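Long-range contact in hypothetical protein DR_0824 (Deinococcus radiodurans, PDB 2IMR), which catalyses the zinc-dependent deamination of aminodeoxyfutalosine to futalosine, a step in menaquinone biosynthesis, and, to a lesser extent, deaminates several adenosine derivatives: residues His36-Thr48 with Tyr79-Pro93. Numbering follows the deposited sequence.
Sequences HTPRLLTCDVLYT and YPHAAEERAGAVIAP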
loop_
_atom_site.group_PDB
_atom_site.type_symbol
_atom_site.label_atom_id
_atom_site.label_comp_id
_atom_site.label_asym_id
_atom_site.label_seq_id
_atom_site.Cartn_x
_atom_site.Cartn_y
_atom_site.Cartn_z
ATOM N N HIS A 36 3.125 7.809 -42.584
ATOM C CA HIS A 36 4.210 6.996 -41.970
ATOM C C HIS A 36 3.764 5.533 -41.925
ATOM O O HIS A 36 3.051 5.073 -42.821
ATOM C CB HIS A 36 4.518 7.519 -40.561
ATOM C CG HIS A 36 5.875 7.137 -40.055
ATOM N ND1 HIS A 36 6.217 5.839 -39.742
ATOM C CD2 HIS A 36 6.984 7.881 -39.831
ATOM C CE1 HIS A 36 7.479 5.800 -39.348
ATOM N NE2 HIS A 36 7.967 7.026 -39.394
ATOM N N THR A 37 4.172 4.799 -40.894
ATOM C CA THR A 37 3.796 3.391 -40.787
ATOM C C THR A 37 3.351 3.023 -39.376
ATOM O O THR A 37 4.178 2.820 -38.485
ATOM C CB THR A 37 4.969 2.475 -41.181
ATOM O OG1 THR A 37 5.465 2.858 -42.470
ATOM C CG2 THR A 37 4.516 1.024 -41.227
ATOM N N PRO A 38 2.030 2.926 -39.157
ATOM C CA PRO A 38 1.475 2.580 -37.845
ATOM C C PRO A 38 1.825 1.162 -37.407
ATOM O O PRO A 38 1.942 0.257 -38.230
ATOM C CB PRO A 38 -0.033 2.749 -38.049
ATOM C CG PRO A 38 -0.123 3.766 -39.158
ATOM C CD PRO A 38 0.955 3.293 -40.095
ATOM N N ARG A 39 2.002 0.978 -36.104
ATOM C CA ARG A 39 2.302 -0.334 -35.552
ATOM C C ARG A 39 1.219 -0.610 -34.521
ATOM O O ARG A 39 0.909 0.253 -33.701
ATOM C CB ARG A 39 3.669 -0.342 -34.862
ATOM C CG ARG A 39 4.786 0.262 -35.692
ATOM C CD ARG A 39 6.151 -0.218 -35.224
ATOM N NE ARG A 39 6.422 0.081 -33.821
ATOM C CZ ARG A 39 6.541 1.304 -33.316
ATOM N NH1 ARG A 39 6.405 2.373 -34.094
ATOM N NH2 ARG A 39 6.820 1.458 -32.030
ATOM N N LEU A 40 0.644 -1.805 -34.576
ATOM C CA LEU A 40 -0.401 -2.195 -33.642
ATOM C C LEU A 40 0.160 -3.135 -32.589
ATOM O O LEU A 40 0.437 -4.304 -32.865
ATOM C CB LEU A 40 -1.545 -2.890 -34.385
ATOM C CG LEU A 40 -2.587 -3.603 -33.517
ATOM C CD1 LEU A 40 -3.223 -2.619 -32.543
ATOM C CD2 LEU A 40 -3.641 -4.231 -34.418
ATOM N N LEU A 41 0.339 -2.613 -31.381
ATOM C CA LEU A 41 0.855 -3.420 -30.287
ATOM C C LEU A 41 -0.337 -3.951 -29.514
ATOM O O LEU A 41 -1.153 -3.174 -29.020
ATOM C CB LEU A 41 1.729 -2.572 -29.364
ATOM C CG LEU A 41 2.717 -1.610 -30.024
ATOM C CD1 LEU A 41 3.703 -1.131 -28.981
ATOM C CD2 LEU A 41 3.449 -2.284 -31.168
ATOM N N THR A 42 -0.446 -5.271 -29.409
ATOM C CA THR A 42 -1.563 -5.865 -28.684
ATOM C C THR A 42 -1.139 -6.429 -27.331
ATOM O O THR A 42 -0.006 -6.880 -27.154
ATOM C CB THR A 42 -2.227 -6.987 -29.500
ATOM O OG1 THR A 42 -1.295 -8.056 -29.700
ATOM C CG2 THR A 42 -2.678 -6.458 -30.853
ATOM N N CYS A 43 -2.063 -6.397 -26.377
ATOM C CA CYS A 43 -1.799 -6.901 -25.034
ATOM C C CYS A 43 -3.043 -7.571 -24.467
ATOM O O CYS A 43 -4.113 -7.536 -25.082
ATOM C CB CYS A 43 -1.353 -5.757 -24.119
ATOM S SG CYS A 43 -2.495 -4.348 -23.986
ATOM N N ASP A 44 -2.907 -8.181 -23.295
ATOM C CA ASP A 44 -4.043 -8.847 -22.674
ATOM C C ASP A 44 -4.871 -7.845 -21.899
ATOM O O ASP A 44 -6.098 -7.931 -21.869
ATOM C CB ASP A 44 -3.567 -9.971 -21.753
ATOM C CG ASP A 44 -2.811 -11.048 -22.504
ATOM O OD1 ASP A 44 -3.252 -11.417 -23.612
ATOM O OD2 ASP A 44 -1.782 -11.532 -21.989
ATOM N N VAL A 45 -4.196 -6.892 -21.268
ATOM C CA VAL A 45 -4.875 -5.860 -20.503
ATOM C C VAL A 45 -4.233 -4.505 -20.744
ATOM O O VAL A 45 -3.024 -4.330 -20.565
ATOM C CB VAL A 45 -4.841 -6.150 -18.985
ATOM C CG1 VAL A 45 -5.449 -4.985 -18.223
ATOM C CG2 VAL A 45 -5.599 -7.428 -18.684
ATOM N N LEU A 46 -5.057 -3.548 -21.150
ATOM C CA LEU A 46 -4.602 -2.197 -21.416
ATOM C C LEU A 46 -5.237 -1.196 -20.462
ATOM O O LEU A 46 -6.440 -1.246 -20.216
ATOM C CB LEU A 46 -4.961 -1.798 -22.849
ATOM C CG LEU A 46 -4.988 -0.290 -23.119
ATOM C CD1 LEU A 46 -3.571 0.243 -23.192
ATOM C CD2 LEU A 46 -5.727 -0.013 -24.423
ATOM N N TYR A 47 -4.429 -0.296 -19.917
ATOM C CA TYR A 47 -4.956 0.745 -19.047
ATOM C C TYR A 47 -4.382 2.075 -19.518
ATOM O O TYR A 47 -3.169 2.279 -19.498
ATOM C CB TYR A 47 -4.588 0.514 -17.580
ATOM C CG TYR A 47 -5.236 1.547 -16.685
ATOM C CD1 TYR A 47 -6.626 1.616 -16.571
ATOM C CD2 TYR A 47 -4.474 2.510 -16.026
ATOM C CE1 TYR A 47 -7.241 2.623 -15.828
ATOM C CE2 TYR A 47 -5.080 3.522 -15.281
ATOM C CZ TYR A 47 -6.466 3.572 -15.191
ATOM O OH TYR A 47 -7.077 4.578 -14.476
ATOM N N THR A 48 -5.266 2.974 -19.943
ATOM C CA THR A 48 -4.864 4.283 -20.451
ATOM C C THR A 48 -4.730 5.345 -19.369
ATOM O O THR A 48 -5.266 5.201 -18.268
ATOM C CB THR A 48 -5.869 4.778 -21.504
ATOM O OG1 THR A 48 -7.169 4.876 -20.913
ATOM C CG2 THR A 48 -5.936 3.804 -22.666
ATOM N N TYR A 79 -6.799 0.671 -38.801
ATOM C CA TYR A 79 -5.468 0.649 -39.402
ATOM C C TYR A 79 -5.208 -0.741 -39.983
ATOM O O TYR A 79 -4.507 -1.553 -39.381
ATOM C CB TYR A 79 -4.396 0.974 -38.353
ATOM C CG TYR A 79 -4.616 2.275 -37.615
ATOM C CD1 TYR A 79 -5.482 2.345 -36.522
ATOM C CD2 TYR A 79 -3.976 3.443 -38.024
ATOM C CE1 TYR A 79 -5.702 3.553 -35.855
ATOM C CE2 TYR A 79 -4.190 4.652 -37.368
ATOM C CZ TYR A 79 -5.049 4.700 -36.286
ATOM O OH TYR A 79 -5.242 5.896 -35.631
ATOM N N PRO A 80 -5.769 -1.031 -41.169
ATOM C CA PRO A 80 -5.596 -2.334 -41.823
ATOM C C PRO A 80 -4.185 -2.635 -42.327
ATOM O O PRO A 80 -3.828 -3.798 -42.521
ATOM C CB PRO A 80 -6.617 -2.283 -42.958
ATOM C CG PRO A 80 -6.621 -0.836 -43.328
ATOM C CD PRO A 80 -6.652 -0.162 -41.968
ATOM N N HIS A 81 -3.385 -1.596 -42.543
ATOM C CA HIS A 81 -2.026 -1.797 -43.031
ATOM C C HIS A 81 -0.998 -1.823 -41.905
ATOM O O HIS A 81 0.182 -2.082 -42.135
ATOM C CB HIS A 81 -1.668 -0.708 -44.048
ATOM C CG HIS A 81 -2.452 -0.798 -45.321
ATOM N ND1 HIS A 81 -3.831 -0.806 -45.347
ATOM C CD2 HIS A 81 -2.052 -0.899 -46.611
ATOM C CE1 HIS A 81 -4.246 -0.908 -46.597
ATOM N NE2 HIS A 81 -3.187 -0.967 -47.384
ATOM N N ALA A 82 -1.454 -1.568 -40.684
ATOM C CA ALA A 82 -0.567 -1.563 -39.529
ATOM C C ALA A 82 -0.078 -2.970 -39.210
ATOM O O ALA A 82 -0.871 -3.910 -39.128
ATOM C CB ALA A 82 -1.290 -0.972 -38.324
ATOM N N ALA A 83 1.233 -3.113 -39.040
ATOM C CA ALA A 83 1.816 -4.405 -38.711
ATOM C C ALA A 83 1.522 -4.669 -37.239
ATOM O O ALA A 83 1.559 -3.747 -36.426
ATOM C CB ALA A 83 3.315 -4.378 -38.949
ATOM N N GLU A 84 1.222 -5.916 -36.893
ATOM C CA GLU A 84 0.929 -6.246 -35.504
ATOM C C GLU A 84 2.136 -6.751 -34.738
ATOM O O GLU A 84 3.045 -7.364 -35.299
ATOM C CB GLU A 84 -0.196 -7.279 -35.412
ATOM C CG GLU A 84 -1.581 -6.678 -35.550
ATOM C CD GLU A 84 -2.687 -7.671 -35.254
ATOM O OE1 GLU A 84 -2.724 -8.213 -34.126
ATOM O OE2 GLU A 84 -3.525 -7.904 -36.154
ATOM N N GLU A 85 2.127 -6.470 -33.442
ATOM C CA GLU A 85 3.183 -6.871 -32.527
ATOM C C GLU A 85 2.535 -7.323 -31.226
ATOM O O GLU A 85 1.726 -6.596 -30.661
ATOM C CB GLU A 85 4.097 -5.686 -32.207
ATOM C CG GLU A 85 5.107 -5.302 -33.267
ATOM C CD GLU A 85 5.892 -4.069 -32.861
ATOM O OE1 GLU A 85 6.266 -3.970 -31.675
ATOM O OE2 GLU A 85 6.141 -3.197 -33.719
ATOM N N ARG A 86 2.877 -8.519 -30.761
ATOM C CA ARG A 86 2.357 -9.017 -29.492
ATOM C C ARG A 86 3.205 -8.311 -28.433
ATOM O O ARG A 86 4.404 -8.564 -28.328
ATOM C CB ARG A 86 2.543 -10.533 -29.401
ATOM C CG ARG A 86 2.469 -11.102 -27.987
ATOM C CD ARG A 86 1.189 -10.721 -27.252
ATOM N NE ARG A 86 1.147 -11.327 -25.922
ATOM C CZ ARG A 86 0.157 -11.175 -25.049
ATOM N NH1 ARG A 86 -0.896 -10.428 -25.355
ATOM N NH2 ARG A 86 0.218 -11.776 -23.866
ATOM N N ALA A 87 2.591 -7.427 -27.653
ATOM C CA ALA A 87 3.338 -6.665 -26.658
ATOM C C ALA A 87 3.292 -7.160 -25.216
ATOM O O ALA A 87 3.637 -6.419 -24.298
ATOM C CB ALA A 87 2.906 -5.206 -26.715
ATOM N N GLY A 88 2.872 -8.401 -25.010
ATOM C CA GLY A 88 2.830 -8.933 -23.659
ATOM C C GLY A 88 1.481 -8.851 -22.975
ATOM O O GLY A 88 0.474 -8.512 -23.597
ATOM N N ALA A 89 1.464 -9.145 -21.679
ATOM C CA ALA A 89 0.222 -9.136 -20.915
ATOM C C ALA A 89 -0.336 -7.755 -20.599
ATOM O O ALA A 89 -1.534 -7.512 -20.744
ATOM C CB ALA A 89 0.409 -9.921 -19.617
ATOM N N VAL A 90 0.524 -6.841 -20.183
ATOM C CA VAL A 90 0.043 -5.530 -19.804
ATOM C C VAL A 90 0.712 -4.314 -20.420
ATOM O O VAL A 90 1.940 -4.235 -20.524
ATOM C CB VAL A 90 0.120 -5.359 -18.261
ATOM C CG1 VAL A 90 -0.377 -3.980 -17.856
ATOM C CG2 VAL A 90 -0.684 -6.464 -17.575
ATOM N N ILE A 91 -0.121 -3.366 -20.829
ATOM C CA ILE A 91 0.348 -2.095 -21.351
ATOM C C ILE A 91 -0.369 -1.075 -20.485
ATOM O O ILE A 91 -1.602 -0.993 -20.504
ATOM C CB ILE A 91 -0.037 -1.862 -22.824
ATOM C CG1 ILE A 91 0.752 -2.814 -23.727
ATOM C CG2 ILE A 91 0.261 -0.421 -23.198
ATOM C CD1 ILE A 91 0.470 -2.643 -25.208
ATOM N N ALA A 92 0.399 -0.315 -19.710
ATOM C CA ALA A 92 -0.169 0.688 -18.816
ATOM C C ALA A 92 0.927 1.522 -18.176
ATOM O O ALA A 92 2.102 1.151 -18.207
ATOM C CB ALA A 92 -1.002 -0.000 -17.724
ATOM N N PRO A 93 0.560 2.673 -17.589
ATOM C CA PRO A 93 1.570 3.513 -16.950
ATOM C C PRO A 93 2.252 2.684 -15.865
ATOM O O PRO A 93 1.704 1.668 -15.429
ATOM C CB PRO A 93 0.743 4.656 -16.364
ATOM C CG PRO A 93 -0.406 4.763 -17.327
ATOM C CD PRO A 93 -0.764 3.319 -17.557
HETATM O O HOH W 1 7.441 -1.548 -30.980
HETATM O O HOH W 2 -1.942 -9.979 -27.845
HETATM O O HOH W 3 -1.208 -9.560 -32.209
#
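Leu40 and Thr42 carry the backbone pairing of strand 38-43 with strand 83-86: Leu40 N gives a nearly straight bond to Ala83 O (2.8 Å), Leu40 O takes Glu85 N, Thr42 N returns to Glu85 O, and Thr42 O receives Ala87 N at 2.7 Å. Past a break at Cys43-Asp44 and Ala87-Ala89 the parallel pairing resumes one residue out of step, with Val45 bonded to Ala89 and Ile91 and with Tyr47 N on Ile91 O.

Charged side chains join the two segments at two places. Arg86 turns back at chi2 (54°) and brings its guanidinium to Asp44, where NH2 meets OD2 in the guanidinium plane at 2.8 Å and almost straight, though from above the carboxylate plane; NH1 adds a weaker bond to OD1. An asparagine in place of Asp44 would probably leave the Arg86 guanidinium without its countercharge and freer to swing away from the break. Arg39 NE reaches Glu85 OE2 only weakly (3.3 Å), but a water joins Arg39 NH2 to Glu85 OE1. Further waters tie Thr42 OG1 to Arg86 NH1 and to Glu84 OE1.

These strands belong to the small beta domain that accompanies the TIM barrel in many amidohydrolases, far from the zinc site; residues 49-78 join the two segments, and strand 57-62 pairs antiparallel with the other edge of 38-43.

Ile91 is the residue most covered by the partner segment; its CG1 and CD1 both lie 3.6 Å from Cys43 SG, while CG2 meets Leu46 CD1. The Leu41 and Glu85 side chains lie side by side, pointing the same way, with Leu41 CD2 against Glu85 OE1, and Leu40 CD2 lies 3.4 Å from Glu84 CG. At the ends, Pro38 CB touches Ala82 CB and Tyr79 CD2, and Tyr47 CB rests 3.6 Å from Ala92 CB.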